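Local coordinates for protein beta-L-arabinobiosidase (Bacteroides thetaiotaomicron, PDB 5MQR) that is a glycosidase that probably cleaves arabinose-containing side chains of plant pectin and may also have sialidase activity, at residues V122-Y132 against T165-L173; D1038-P1047 against L1098-L1107. One frame throughout, in Å; residues are numbered along the deposited sequence.

Contact 1 (V122-Y132 against T165-L173)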
ATOM      1  N   VAL A 122     -28.238   8.407 -31.364  1.00 29.37           N
ATOM      2  CA  VAL A 122     -27.063   8.768 -32.174  1.00 29.23           C
ATOM      3  C   VAL A 122     -27.028   7.966 -33.488  1.00 29.09           C
ATOM      4  O   VAL A 122     -26.591   8.482 -34.499  1.00 29.08           O
ATOM      5  CB  VAL A 122     -25.755   8.701 -31.336  1.00 28.74           C
ATOM      6  CG1 VAL A 122     -25.385   7.275 -30.937  1.00 28.07           C
ATOM      7  CG2 VAL A 122     -24.610   9.377 -32.062  1.00 29.35           C
ATOM      8  N   PHE A 123     -27.512   6.725 -33.467  1.00 29.00           N
ATOM      9  CA  PHE A 123     -27.858   5.998 -34.692  1.00 29.79           C
ATOM     10  C   PHE A 123     -29.295   5.469 -34.543  1.00 30.39           C
ATOM     11  O   PHE A 123     -29.557   4.696 -33.634  1.00 30.17           O
ATOM     12  CB  PHE A 123     -26.871   4.872 -34.959  1.00 29.38           C
ATOM     13  CG  PHE A 123     -25.455   5.351 -35.181  1.00 29.28           C
ATOM     14  CD1 PHE A 123     -25.144   6.137 -36.273  1.00 29.73           C
ATOM     15  CD2 PHE A 123     -24.441   5.030 -34.291  1.00 28.63           C
ATOM     16  CE1 PHE A 123     -23.862   6.585 -36.494  1.00 29.61           C
ATOM     17  CE2 PHE A 123     -23.145   5.480 -34.507  1.00 28.56           C
ATOM     18  CZ  PHE A 123     -22.862   6.258 -35.615  1.00 29.16           C
ATOM     19  N   PRO A 124     -30.232   5.920 -35.408  1.00 31.48           N
ATOM     20  CA  PRO A 124     -31.635   5.596 -35.244  1.00 32.01           C
ATOM     21  C   PRO A 124     -32.027   4.264 -35.910  1.00 32.69           C
ATOM     22  O   PRO A 124     -31.214   3.680 -36.635  1.00 33.18           O
ATOM     23  CB  PRO A 124     -32.334   6.773 -35.963  1.00 32.53           C
ATOM     24  CG  PRO A 124     -31.425   7.126 -37.069  1.00 32.61           C
ATOM     25  CD  PRO A 124     -30.027   6.779 -36.601  1.00 32.29           C
ATOM     26  N   PRO A 125     -33.276   3.802 -35.682  1.00 32.73           N
ATOM     27  CA  PRO A 125     -33.813   2.622 -36.381  1.00 33.03           C
ATOM     28  C   PRO A 125     -33.632   2.718 -37.898  1.00 33.63           C
ATOM     29  O   PRO A 125     -33.824   3.800 -38.476  1.00 33.49           O
ATOM     30  CB  PRO A 125     -35.300   2.654 -36.024  1.00 33.16           C
ATOM     31  CG  PRO A 125     -35.356   3.362 -34.711  1.00 32.66           C
ATOM     32  CD  PRO A 125     -34.270   4.392 -34.766  1.00 32.72           C
ATOM     33  N   TYR A 126     -33.265   1.598 -38.512  1.00 33.91           N
ATOM     34  CA  TYR A 126     -32.939   1.534 -39.937  1.00 34.91           C
ATOM     35  C   TYR A 126     -33.807   0.486 -40.609  1.00 35.89           C
ATOM     36  O   TYR A 126     -33.982  -0.600 -40.086  1.00 35.56           O
ATOM     37  CB  TYR A 126     -31.463   1.181 -40.098  1.00 34.53           C
ATOM     38  CG  TYR A 126     -30.923   1.236 -41.512  1.00 35.35           C
ATOM     39  CD1 TYR A 126     -31.152   0.179 -42.418  1.00 35.50           C
ATOM     40  CD2 TYR A 126     -30.152   2.333 -41.952  1.00 35.42           C
ATOM     41  CE1 TYR A 126     -30.664   0.231 -43.722  1.00 36.20           C
ATOM     42  CE2 TYR A 126     -29.649   2.382 -43.252  1.00 36.04           C
ATOM     43  CZ  TYR A 126     -29.914   1.334 -44.137  1.00 36.32           C
ATOM     44  OH  TYR A 126     -29.419   1.359 -45.407  1.00 36.14           O
ATOM     45  N   LYS A 127     -34.329   0.810 -41.784  1.00 38.21           N
ATOM     46  CA  LYS A 127     -35.171  -0.113 -42.551  1.00 39.90           C
ATOM     47  C   LYS A 127     -34.372  -1.159 -43.279  1.00 38.74           C
ATOM     48  O   LYS A 127     -33.574  -0.829 -44.132  1.00 38.03           O
ATOM     49  CB  LYS A 127     -36.012   0.647 -43.579  1.00 42.97           C
ATOM     50  CG  LYS A 127     -37.266   1.228 -42.963  1.00 45.73           C
ATOM     51  CD  LYS A 127     -37.847   2.448 -43.703  1.00 48.81           C
ATOM     52  CE  LYS A 127     -38.240   3.538 -42.684  1.00 50.76           C
ATOM     53  NZ  LYS A 127     -39.405   4.358 -43.132  1.00 53.11           N
ATOM     54  N   VAL A 128     -34.607  -2.423 -42.946  1.00 38.26           N
ATOM     55  CA  VAL A 128     -34.111  -3.538 -43.752  1.00 38.72           C
ATOM     56  C   VAL A 128     -34.886  -3.458 -45.069  1.00 40.28           C
ATOM     57  O   VAL A 128     -36.111  -3.292 -45.026  1.00 41.43           O
ATOM     58  CB  VAL A 128     -34.382  -4.902 -43.089  1.00 38.01           C
ATOM     59  CG1 VAL A 128     -33.869  -6.040 -43.966  1.00 38.40           C
ATOM     60  CG2 VAL A 128     -33.757  -4.959 -41.706  1.00 36.76           C
ATOM     61  N   PRO A 129     -34.203  -3.527 -46.237  1.00 41.08           N
ATOM     62  CA  PRO A 129     -35.009  -3.394 -47.461  1.00 42.19           C
ATOM     63  C   PRO A 129     -36.032  -4.542 -47.619  1.00 42.53           C
ATOM     64  O   PRO A 129     -35.702  -5.708 -47.357  1.00 42.38           O
ATOM     65  CB  PRO A 129     -33.971  -3.395 -48.605  1.00 42.54           C
ATOM     66  CG  PRO A 129     -32.635  -3.381 -47.985  1.00 41.64           C
ATOM     67  CD  PRO A 129     -32.772  -3.717 -46.529  1.00 41.08           C
ATOM     68  N   ASP A 130     -37.264  -4.182 -47.985  1.00 43.11           N
ATOM     69  CA  ASP A 130     -38.306  -5.149 -48.332  1.00 44.31           C
ATOM     70  C   ASP A 130     -37.755  -6.117 -49.390  1.00 44.60           C
ATOM     71  O   ASP A 130     -37.234  -5.666 -50.414  1.00 45.53           O
ATOM     72  CB  ASP A 130     -39.551  -4.423 -48.890  1.00 45.72           C
ATOM     73  CG  ASP A 130     -40.423  -3.757 -47.801  1.00 46.36           C
ATOM     74  OD1 ASP A 130     -40.125  -3.821 -46.590  1.00 46.16           O
ATOM     75  OD2 ASP A 130     -41.447  -3.147 -48.171  1.00 49.94           O
ATOM     76  N   GLY A 131     -37.838  -7.421 -49.128  1.00 43.76           N
ATOM     77  CA  GLY A 131     -37.355  -8.446 -50.053  1.00 44.43           C
ATOM     78  C   GLY A 131     -36.032  -9.083 -49.678  1.00 44.34           C
ATOM     79  O   GLY A 131     -35.558  -9.984 -50.371  1.00 45.12           O
ATOM     80  N   TYR A 132     -35.428  -8.620 -48.583  1.00 43.36           N
ATOM     81  CA  TYR A 132     -34.205  -9.219 -48.041  1.00 42.63           C
ATOM     82  C   TYR A 132     -34.461 -10.663 -47.606  1.00 43.49           C
ATOM     83  O   TYR A 132     -35.520 -10.951 -47.026  1.00 43.62           O
ATOM     84  CB  TYR A 132     -33.714  -8.404 -46.831  1.00 40.82           C
ATOM     85  CG  TYR A 132     -32.556  -9.018 -46.072  1.00 39.41           C
ATOM     86  CD1 TYR A 132     -32.778  -9.922 -45.040  1.00 38.65           C
ATOM     87  CD2 TYR A 132     -31.233  -8.694 -46.392  1.00 39.03           C
ATOM     88  CE1 TYR A 132     -31.719 -10.501 -44.347  1.00 38.26           C
ATOM     89  CE2 TYR A 132     -30.166  -9.263 -45.704  1.00 38.50           C
ATOM     90  CZ  TYR A 132     -30.414 -10.158 -44.673  1.00 38.24           C
ATOM     91  OH  TYR A 132     -29.366 -10.700 -43.954  1.00 38.10           O
ATOM     92  N   THR A 165     -17.988   8.398 -33.760  1.00 27.26           N
ATOM     93  CA  THR A 165     -18.720   7.300 -33.132  1.00 26.86           C
ATOM     94  C   THR A 165     -19.268   6.409 -34.243  1.00 27.37           C
ATOM     95  O   THR A 165     -19.508   6.879 -35.355  1.00 27.26           O
ATOM     96  CB  THR A 165     -19.802   7.786 -32.142  1.00 26.39           C
ATOM     97  OG1 THR A 165     -20.351   6.674 -31.419  1.00 25.36           O
ATOM     98  CG2 THR A 165     -20.910   8.549 -32.857  1.00 26.96           C
HETATM   99  N   MSE A 166     -19.409   5.112 -33.957  1.00 27.72           N
HETATM  100  CA  MSE A 166     -19.770   4.138 -35.000  1.00 28.84           C
HETATM  101  C   MSE A 166     -20.669   3.064 -34.460  1.00 28.58           C
HETATM  102  O   MSE A 166     -20.666   2.754 -33.266  1.00 27.82           O
HETATM  103  CB  MSE A 166     -18.545   3.495 -35.668  1.00 29.78           C
HETATM  104  CG  MSE A 166     -17.595   2.834 -34.663  1.00 30.30           C
HETATM  105 SE   MSE A 166     -15.903   2.208 -35.494  1.00 32.43          SE
HETATM  106  CE  MSE A 166     -14.672   3.409 -34.551  1.00 31.53           C
ATOM    107  N   GLY A 167     -21.471   2.511 -35.358  1.00 29.01           N
ATOM    108  CA  GLY A 167     -22.296   1.380 -35.046  1.00 28.98           C
ATOM    109  C   GLY A 167     -22.619   0.598 -36.287  1.00 29.96           C
ATOM    110  O   GLY A 167     -22.254   1.000 -37.396  1.00 30.82           O
ATOM    111  N   ASN A 168     -23.303  -0.520 -36.105  1.00 30.11           N
ATOM    112  CA  ASN A 168     -23.543  -1.448 -37.199  1.00 30.83           C
ATOM    113  C   ASN A 168     -24.984  -1.953 -37.202  1.00 30.50           C
ATOM    114  O   ASN A 168     -25.572  -2.164 -36.146  1.00 29.93           O
ATOM    115  CB  ASN A 168     -22.554  -2.591 -37.051  1.00 31.64           C
ATOM    116  CG  ASN A 168     -22.798  -3.704 -38.035  1.00 33.13           C
ATOM    117  OD1 ASN A 168     -22.266  -3.683 -39.137  1.00 35.25           O
ATOM    118  ND2 ASN A 168     -23.593  -4.697 -37.633  1.00 33.52           N
ATOM    119  N   TYR A 169     -25.534  -2.154 -38.397  1.00 31.20           N
ATOM    120  CA  TYR A 169     -26.882  -2.696 -38.585  1.00 31.22           C
ATOM    121  C   TYR A 169     -26.851  -4.119 -39.160  1.00 32.02           C
ATOM    122  O   TYR A 169     -26.303  -4.337 -40.234  1.00 32.49           O
ATOM    123  CB  TYR A 169     -27.646  -1.808 -39.540  1.00 31.50           C
ATOM    124  CG  TYR A 169     -27.908  -0.407 -39.041  1.00 30.68           C
ATOM    125  CD1 TYR A 169     -28.896  -0.167 -38.102  1.00 30.08           C
ATOM    126  CD2 TYR A 169     -27.205   0.688 -39.550  1.00 30.61           C
ATOM    127  CE1 TYR A 169     -29.173   1.117 -37.658  1.00 29.74           C
ATOM    128  CE2 TYR A 169     -27.465   1.975 -39.105  1.00 30.49           C
ATOM    129  CZ  TYR A 169     -28.458   2.181 -38.158  1.00 29.83           C
ATOM    130  OH  TYR A 169     -28.751   3.437 -37.723  1.00 29.26           O
ATOM    131  N   GLY A 170     -27.432  -5.070 -38.418  1.00 32.63           N
ATOM    132  CA  GLY A 170     -27.655  -6.457 -38.859  1.00 33.35           C
ATOM    133  C   GLY A 170     -29.144  -6.732 -39.052  1.00 34.37           C
ATOM    134  O   GLY A 170     -29.963  -5.847 -38.847  1.00 34.04           O
ATOM    135  N   VAL A 171     -29.492  -7.957 -39.454  1.00 35.49           N
ATOM    136  CA  VAL A 171     -30.889  -8.324 -39.722  1.00 36.51           C
ATOM    137  C   VAL A 171     -31.301  -9.547 -38.920  1.00 37.54           C
ATOM    138  O   VAL A 171     -30.660 -10.585 -39.014  1.00 38.37           O
ATOM    139  CB  VAL A 171     -31.147  -8.624 -41.215  1.00 37.21           C
ATOM    140  CG1 VAL A 171     -32.627  -8.945 -41.465  1.00 36.88           C
ATOM    141  CG2 VAL A 171     -30.705  -7.449 -42.089  1.00 37.37           C
ATOM    142  N   ALA A 172     -32.362  -9.406 -38.126  1.00 38.25           N
ATOM    143  CA  ALA A 172     -33.031 -10.538 -37.484  1.00 39.43           C
ATOM    144  C   ALA A 172     -34.408 -10.669 -38.106  1.00 41.11           C
ATOM    145  O   ALA A 172     -35.239  -9.759 -38.003  1.00 41.72           O
ATOM    146  CB  ALA A 172     -33.151 -10.311 -35.991  1.00 39.14           C
ATOM    147  N   LEU A 173     -34.626 -11.784 -38.792  1.00 43.07           N
ATOM    148  CA  LEU A 173     -35.908 -12.079 -39.435  1.00 44.18           C
ATOM    149  C   LEU A 173     -36.920 -12.615 -38.429  1.00 44.34           C
ATOM    150  O   LEU A 173     -38.120 -12.500 -38.648  1.00 44.46           O
ATOM    151  CB  LEU A 173     -35.721 -13.064 -40.602  1.00 44.71           C
ATOM    152  CG  LEU A 173     -35.046 -12.484 -41.850  1.00 44.94           C
ATOM    153  CD1 LEU A 173     -34.629 -13.586 -42.812  1.00 45.56           C
ATOM    154  CD2 LEU A 173     -35.966 -11.512 -42.562  1.00 45.53           C
TER

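Contact 2 (D1038-P1047 against L1098-L1107)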
ATOM      1  N   ASP A1038      10.384  19.039  13.518  1.00 33.91           N
ATOM      2  CA  ASP A1038       9.177  18.346  13.078  1.00 34.67           C
ATOM      3  C   ASP A1038       9.281  17.817  11.642  1.00 33.23           C
ATOM      4  O   ASP A1038       8.270  17.450  11.039  1.00 33.62           O
ATOM      5  CB  ASP A1038       7.970  19.295  13.188  1.00 37.04           C
ATOM      6  CG  ASP A1038       7.882  19.966  14.547  1.00 40.50           C
ATOM      7  OD1 ASP A1038       8.338  19.333  15.539  1.00 43.03           O
ATOM      8  OD2 ASP A1038       7.392  21.125  14.629  1.00 42.93           O
ATOM      9  N   THR A1039      10.485  17.768  11.095  1.00 32.06           N
ATOM     10  CA  THR A1039      10.675  17.390   9.704  1.00 31.33           C
ATOM     11  C   THR A1039      11.097  15.909   9.677  1.00 30.03           C
ATOM     12  O   THR A1039      11.866  15.467  10.529  1.00 29.58           O
ATOM     13  CB  THR A1039      11.681  18.362   9.023  1.00 31.61           C
ATOM     14  OG1 THR A1039      11.030  19.629   8.813  1.00 32.93           O
ATOM     15  CG2 THR A1039      12.185  17.843   7.689  1.00 30.95           C
ATOM     16  N   ILE A1040      10.558  15.144   8.732  1.00 29.07           N
ATOM     17  CA  ILE A1040      10.971  13.763   8.545  1.00 28.82           C
ATOM     18  C   ILE A1040      11.971  13.699   7.398  1.00 28.90           C
ATOM     19  O   ILE A1040      11.713  14.243   6.325  1.00 28.70           O
ATOM     20  CB  ILE A1040       9.790  12.847   8.222  1.00 28.62           C
ATOM     21  CG1 ILE A1040       8.710  12.975   9.302  1.00 28.44           C
ATOM     22  CG2 ILE A1040      10.270  11.397   8.050  1.00 27.96           C
ATOM     23  CD1 ILE A1040       7.429  12.241   8.944  1.00 28.31           C
ATOM     24  N   GLU A1041      13.097  13.032   7.635  1.00 28.74           N
ATOM     25  CA  GLU A1041      14.195  12.949   6.667  1.00 29.26           C
ATOM     26  C   GLU A1041      14.557  11.482   6.521  1.00 27.71           C
ATOM     27  O   GLU A1041      14.924  10.846   7.499  1.00 27.69           O
ATOM     28  CB  GLU A1041      15.407  13.751   7.168  1.00 30.80           C
ATOM     29  CG  GLU A1041      16.676  13.673   6.299  1.00 32.25           C
ATOM     30  CD  GLU A1041      17.931  14.273   6.968  1.00 33.85           C
ATOM     31  OE1 GLU A1041      17.846  14.826   8.079  1.00 34.34           O
ATOM     32  OE2 GLU A1041      19.036  14.191   6.383  1.00 36.22           O
ATOM     33  N   ILE A1042      14.419  10.949   5.317  1.00 26.83           N
ATOM     34  CA  ILE A1042      14.911   9.618   5.015  1.00 26.57           C
ATOM     35  C   ILE A1042      15.880   9.658   3.863  1.00 26.19           C
ATOM     36  O   ILE A1042      15.804  10.526   3.002  1.00 25.99           O
ATOM     37  CB  ILE A1042      13.804   8.574   4.739  1.00 26.50           C
ATOM     38  CG1 ILE A1042      13.216   8.702   3.329  1.00 26.85           C
ATOM     39  CG2 ILE A1042      12.728   8.671   5.800  1.00 26.63           C
ATOM     40  CD1 ILE A1042      12.170   7.644   3.007  1.00 26.51           C
ATOM     41  N   ASN A1043      16.784   8.689   3.856  1.00 25.64           N
ATOM     42  CA  ASN A1043      17.780   8.574   2.812  1.00 25.62           C
ATOM     43  C   ASN A1043      18.322   7.160   2.848  1.00 25.63           C
ATOM     44  O   ASN A1043      19.366   6.908   3.442  1.00 25.50           O
ATOM     45  CB  ASN A1043      18.892   9.603   3.028  1.00 26.01           C
ATOM     46  CG  ASN A1043      19.916   9.582   1.914  1.00 26.29           C
ATOM     47  OD1 ASN A1043      19.561   9.394   0.750  1.00 26.42           O
ATOM     48  ND2 ASN A1043      21.183   9.710   2.264  1.00 25.98           N
ATOM     49  N   PRO A1044      17.585   6.212   2.255  1.00 26.09           N
ATOM     50  CA  PRO A1044      18.036   4.822   2.270  1.00 26.03           C
ATOM     51  C   PRO A1044      19.363   4.627   1.569  1.00 26.14           C
ATOM     52  O   PRO A1044      19.579   5.183   0.514  1.00 26.07           O
ATOM     53  CB  PRO A1044      16.944   4.074   1.519  1.00 25.80           C
ATOM     54  CG  PRO A1044      15.793   4.998   1.457  1.00 26.14           C
ATOM     55  CD  PRO A1044      16.347   6.377   1.484  1.00 26.48           C
ATOM     56  N   LEU A1045      20.237   3.837   2.169  1.00 26.84           N
ATOM     57  CA  LEU A1045      21.512   3.499   1.563  1.00 28.51           C
ATOM     58  C   LEU A1045      21.442   2.089   0.987  1.00 30.02           C
ATOM     59  O   LEU A1045      22.259   1.238   1.280  1.00 32.80           O
ATOM     60  CB  LEU A1045      22.642   3.617   2.601  1.00 27.57           C
ATOM     61  CG  LEU A1045      22.703   4.937   3.348  1.00 27.44           C
ATOM     62  CD1 LEU A1045      23.694   4.838   4.493  1.00 27.36           C
ATOM     63  CD2 LEU A1045      23.004   6.088   2.410  1.00 27.99           C
ATOM     64  N   ILE A1046      20.426   1.835   0.195  1.00 32.13           N
ATOM     65  CA  ILE A1046      20.263   0.578  -0.499  1.00 32.24           C
ATOM     66  C   ILE A1046      20.520   0.970  -1.948  1.00 32.47           C
ATOM     67  O   ILE A1046      20.036   2.001  -2.384  1.00 34.07           O
ATOM     68  CB  ILE A1046      18.852   0.049  -0.269  1.00 32.01           C
ATOM     69  CG1 ILE A1046      18.674  -0.195   1.215  1.00 32.29           C
ATOM     70  CG2 ILE A1046      18.609  -1.238  -1.045  1.00 32.22           C
ATOM     71  CD1 ILE A1046      17.279  -0.619   1.613  1.00 32.27           C
ATOM     72  N   PRO A1047      21.334   0.199  -2.687  1.00 32.77           N
ATOM     73  CA  PRO A1047      21.485   0.553  -4.097  1.00 33.37           C
ATOM     74  C   PRO A1047      20.207   0.398  -4.900  1.00 34.70           C
ATOM     75  O   PRO A1047      19.279  -0.349  -4.513  1.00 33.87           O
ATOM     76  CB  PRO A1047      22.549  -0.419  -4.623  1.00 33.36           C
ATOM     77  CG  PRO A1047      22.831  -1.385  -3.530  1.00 33.08           C
ATOM     78  CD  PRO A1047      22.286  -0.838  -2.252  1.00 32.52           C
ATOM     79  N   LEU A1098      14.945   5.481  -4.967  1.00 29.93           N
ATOM     80  CA  LEU A1098      15.592   5.482  -3.668  1.00 29.05           C
ATOM     81  C   LEU A1098      16.575   6.635  -3.633  1.00 28.93           C
ATOM     82  O   LEU A1098      17.565   6.607  -4.305  1.00 29.47           O
ATOM     83  CB  LEU A1098      16.277   4.150  -3.369  1.00 28.43           C
ATOM     84  CG  LEU A1098      15.281   3.011  -3.130  1.00 27.67           C
ATOM     85  CD1 LEU A1098      16.016   1.690  -3.004  1.00 28.00           C
ATOM     86  CD2 LEU A1098      14.421   3.258  -1.908  1.00 27.60           C
ATOM     87  N   THR A1099      16.264   7.654  -2.845  1.00 28.84           N
ATOM     88  CA  THR A1099      17.041   8.887  -2.824  1.00 29.55           C
ATOM     89  C   THR A1099      16.564   9.625  -1.576  1.00 29.64           C
ATOM     90  O   THR A1099      15.613   9.179  -0.926  1.00 28.76           O
ATOM     91  CB  THR A1099      16.873   9.711  -4.137  1.00 29.85           C
ATOM     92  OG1 THR A1099      17.764  10.826  -4.127  1.00 30.87           O
ATOM     93  CG2 THR A1099      15.451  10.234  -4.319  1.00 29.89           C
ATOM     94  N   ARG A1100      17.241  10.704  -1.205  1.00 30.07           N
ATOM     95  CA  ARG A1100      16.817  11.488  -0.044  1.00 31.21           C
ATOM     96  C   ARG A1100      15.377  12.070  -0.220  1.00 30.70           C
ATOM     97  O   ARG A1100      15.053  12.662  -1.235  1.00 31.08           O
ATOM     98  CB  ARG A1100      17.811  12.619   0.235  1.00 32.30           C
ATOM     99  CG  ARG A1100      17.491  13.396   1.486  1.00 34.02           C
ATOM    100  CD  ARG A1100      18.434  14.556   1.716  1.00 36.73           C
ATOM    101  NE  ARG A1100      19.651  14.101   2.377  1.00 38.96           N
ATOM    102  CZ  ARG A1100      20.905  14.219   1.911  1.00 41.40           C
ATOM    103  NH1 ARG A1100      21.177  14.809   0.740  1.00 42.73           N
ATOM    104  NH2 ARG A1100      21.919  13.747   2.650  1.00 40.46           N
ATOM    105  N   LEU A1101      14.543  11.908   0.790  1.00 31.02           N
ATOM    106  CA  LEU A1101      13.181  12.411   0.779  1.00 31.58           C
ATOM    107  C   LEU A1101      12.921  13.077   2.123  1.00 32.93           C
ATOM    108  O   LEU A1101      13.100  12.454   3.176  1.00 32.81           O
ATOM    109  CB  LEU A1101      12.205  11.267   0.532  1.00 30.63           C
ATOM    110  CG  LEU A1101      10.708  11.579   0.619  1.00 30.96           C
ATOM    111  CD1 LEU A1101      10.287  12.688  -0.349  1.00 31.15           C
ATOM    112  CD2 LEU A1101       9.912  10.302   0.365  1.00 30.42           C
ATOM    113  N   VAL A1102      12.524  14.349   2.061  1.00 35.10           N
ATOM    114  CA  VAL A1102      12.333  15.213   3.209  1.00 36.41           C
ATOM    115  C   VAL A1102      10.894  15.711   3.183  1.00 38.15           C
ATOM    116  O   VAL A1102      10.462  16.284   2.196  1.00 41.06           O
ATOM    117  CB  VAL A1102      13.307  16.407   3.154  1.00 37.49           C
ATOM    118  CG1 VAL A1102      12.953  17.468   4.187  1.00 38.02           C
ATOM    119  CG2 VAL A1102      14.741  15.933   3.364  1.00 37.21           C
ATOM    120  N   CYS A1103      10.162  15.487   4.263  1.00 38.71           N
ATOM    121  CA  CYS A1103       8.801  15.958   4.408  1.00 39.88           C
ATOM    122  C   CYS A1103       8.777  17.020   5.471  1.00 40.53           C
ATOM    123  O   CYS A1103       8.838  16.709   6.665  1.00 37.71           O
ATOM    124  CB  CYS A1103       7.906  14.799   4.831  1.00 40.80           C
ATOM    125  SG  CYS A1103       7.997  13.444   3.661  1.00 44.76           S
ATOM    126  N   GLU A1104       8.695  18.277   5.046  1.00 44.33           N
ATOM    127  CA  GLU A1104       8.768  19.398   5.985  1.00 47.60           C
ATOM    128  C   GLU A1104       7.512  19.525   6.795  1.00 46.61           C
ATOM    129  O   GLU A1104       6.426  19.391   6.269  1.00 44.67           O
ATOM    130  CB  GLU A1104       9.048  20.703   5.268  1.00 51.86           C
ATOM    131  CG  GLU A1104      10.397  20.686   4.566  1.00 55.62           C
ATOM    132  CD  GLU A1104      11.145  22.005   4.635  1.00 61.71           C
ATOM    133  OE1 GLU A1104      10.701  22.950   5.346  1.00 65.08           O
ATOM    134  OE2 GLU A1104      12.204  22.086   3.963  1.00 65.01           O
ATOM    135  N   ASN A1105       7.689  19.744   8.092  1.00 49.45           N
ATOM    136  CA  ASN A1105       6.589  19.917   9.046  1.00 51.85           C
ATOM    137  C   ASN A1105       5.419  18.946   8.831  1.00 50.15           C
ATOM    138  O   ASN A1105       4.270  19.354   8.805  1.00 50.69           O
ATOM    139  CB  ASN A1105       6.117  21.387   9.015  1.00 55.16           C
ATOM    140  CG  ASN A1105       7.242  22.367   9.351  1.00 56.58           C
ATOM    141  OD1 ASN A1105       7.920  22.210  10.366  1.00 59.10           O
ATOM    142  ND2 ASN A1105       7.455  23.362   8.494  1.00 57.02           N
ATOM    143  N   ALA A1106       5.723  17.662   8.647  1.00 49.28           N
ATOM    144  CA  ALA A1106       4.673  16.637   8.498  1.00 47.57           C
ATOM    145  C   ALA A1106       4.219  16.050   9.844  1.00 45.00           C
ATOM    146  O   ALA A1106       3.286  15.252   9.885  1.00 45.79           O
ATOM    147  CB  ALA A1106       5.155  15.527   7.579  1.00 48.03           C
ATOM    148  N   LEU A1107       4.921  16.406  10.918  1.00 43.65           N
ATOM    149  CA  LEU A1107       4.554  16.060  12.278  1.00 42.81           C
ATOM    150  C   LEU A1107       3.994  17.323  12.898  1.00 44.13           C
ATOM    151  O   LEU A1107       3.182  17.245  13.800  1.00 46.51           O
ATOM    152  CB  LEU A1107       5.776  15.592  13.062  1.00 41.20           C
ATOM    153  CG  LEU A1107       6.641  14.510  12.411  1.00 41.40           C
ATOM    154  CD1 LEU A1107       8.005  14.463  13.071  1.00 42.24           C
ATOM    155  CD2 LEU A1107       5.997  13.125  12.468  1.00 41.05           C
TER
HETATM  156  O   HOH W   1      10.290  21.418  11.905  1.00 43.89           O
HETATM  157  O   HOH W   2      20.024  12.566   4.640  1.00 22.38           O

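Contact 1 (V122-Y132 against T165-L173)
Two successive four-stranded sheets of the N-terminal beta propeller meet here: the chain leaving strand 120-123 runs along strand 163-170, with Phe123, Tyr126, Val128 and Tyr132 set against Thr165, Gly167, Tyr169 and Val171. Tyr169 ties the two together. Its hydroxyl donates to Pro124 O, 2.7 Å from OH and in the carbonyl plane, while Tyr126 CB sits over the ring face, 3.6 Å from the centroid of Tyr169. The Tyr126 side chain, its CG placed opposite N by chi1 (-173°), crosses that of Tyr169 at about a right angle with the ring planes 33° apart, and its hydroxyl bonds to Asp216 N. The Phe123 ring presents its edge to the strand, CZ lying 3.4 Å from Thr165 O and CE2 3.5 Å from Gly167 N. Farther on, Val171 places CG2 over a face of the Tyr132 ring and CG1 only 3.4 Å from Tyr132 CE1, while both of its methyls also meet Val128. Asn183 O holds the Tyr132 hydroxyl. On the side of the first sheet, Val122 and Phe123 form a classic beta bulge opposite Thr105 of strand 104-110; on the other, Phe123 reaches Met149 of strand 148-157 and Val188 of strand 186-192.

Contact 2 (D1038-P1047 against L1098-L1107)
Ile1040 O takes the backbone N-H of Cys1103, with N 2.9 Å away and in the carbonyl plane, and also a CA-H contact from Val1102, whose CA is 3.3 Å from the same oxygen. This pairing belongs to a two-stranded antiparallel sheet, 1040-1042 with 1101-1103, in the region of the glycosyl hydrolase family 65 C-terminal domain. Ile1040 faces Cys1103 and Ile1042 faces Leu1101 as hydrogen-bonded pairs, and the bond from Ile1042 N to Leu1101 O is almost straight, 178° at the hydrogen. These four side chains lie on one face of the sheet and pack on strands 1064-1071 and 1082-1087 of the five-stranded sheet behind it, giving two stacked beta layers. Beyond the paired strands, Leu1107 crosses Ile1040 at about a right angle, its CD2 3.9 Å from Ile1040 CD1, while its CG and CD1 rest against Asp1038 O. Replacing Leu1107 by alanine would remove CG and both methyls and is likely to open a gap beside Ile1040 CD1 and take away carbons packed against Asp1038 O. Thr1039 OG1 accepts a weak bond from Asn1105 N, and its CG2 touches Val1102 CG1. At the opposite end, Pro1044 CG meets Leu1098 CD2 at 4.0 Å. Glu1041 and Val1102 share the other face, and Arg1100 extends side by side with Glu1041 without a direct salt bridge. Arg1035 pairs with Glu1041 OE1. The Arg1100 chain bends at chi3 (-83°), bringing NE round to a bridging water that lies at the edge of the guanidinium, in its plane; this water accepts from Arg1100 NE at 2.8 Å and donates to Glu1041 OE2 at 2.6 Å.

Overall arrangement
The two contacts lie in different domains, their centres about 63 Å apart and their nearest atoms about 42 Å apart, and no element is common to both. Contact 1 is largely buried and joins separate sheets of the propeller, so side chains do the work: aromatic rings, valine methyls and a single hydroxyl bond, with no backbone pairing between the segments. Contact 2 makes one small sheet from chain segments 51 residues apart, held by regular backbone bonds. It is only partly buried, and the alternation of side chains along its strands turns aliphatic groups to the neighbouring five-stranded sheet, with Glu1041 and Val1102 on the other face and Arg1100, water-linked to Glu1041, alongside.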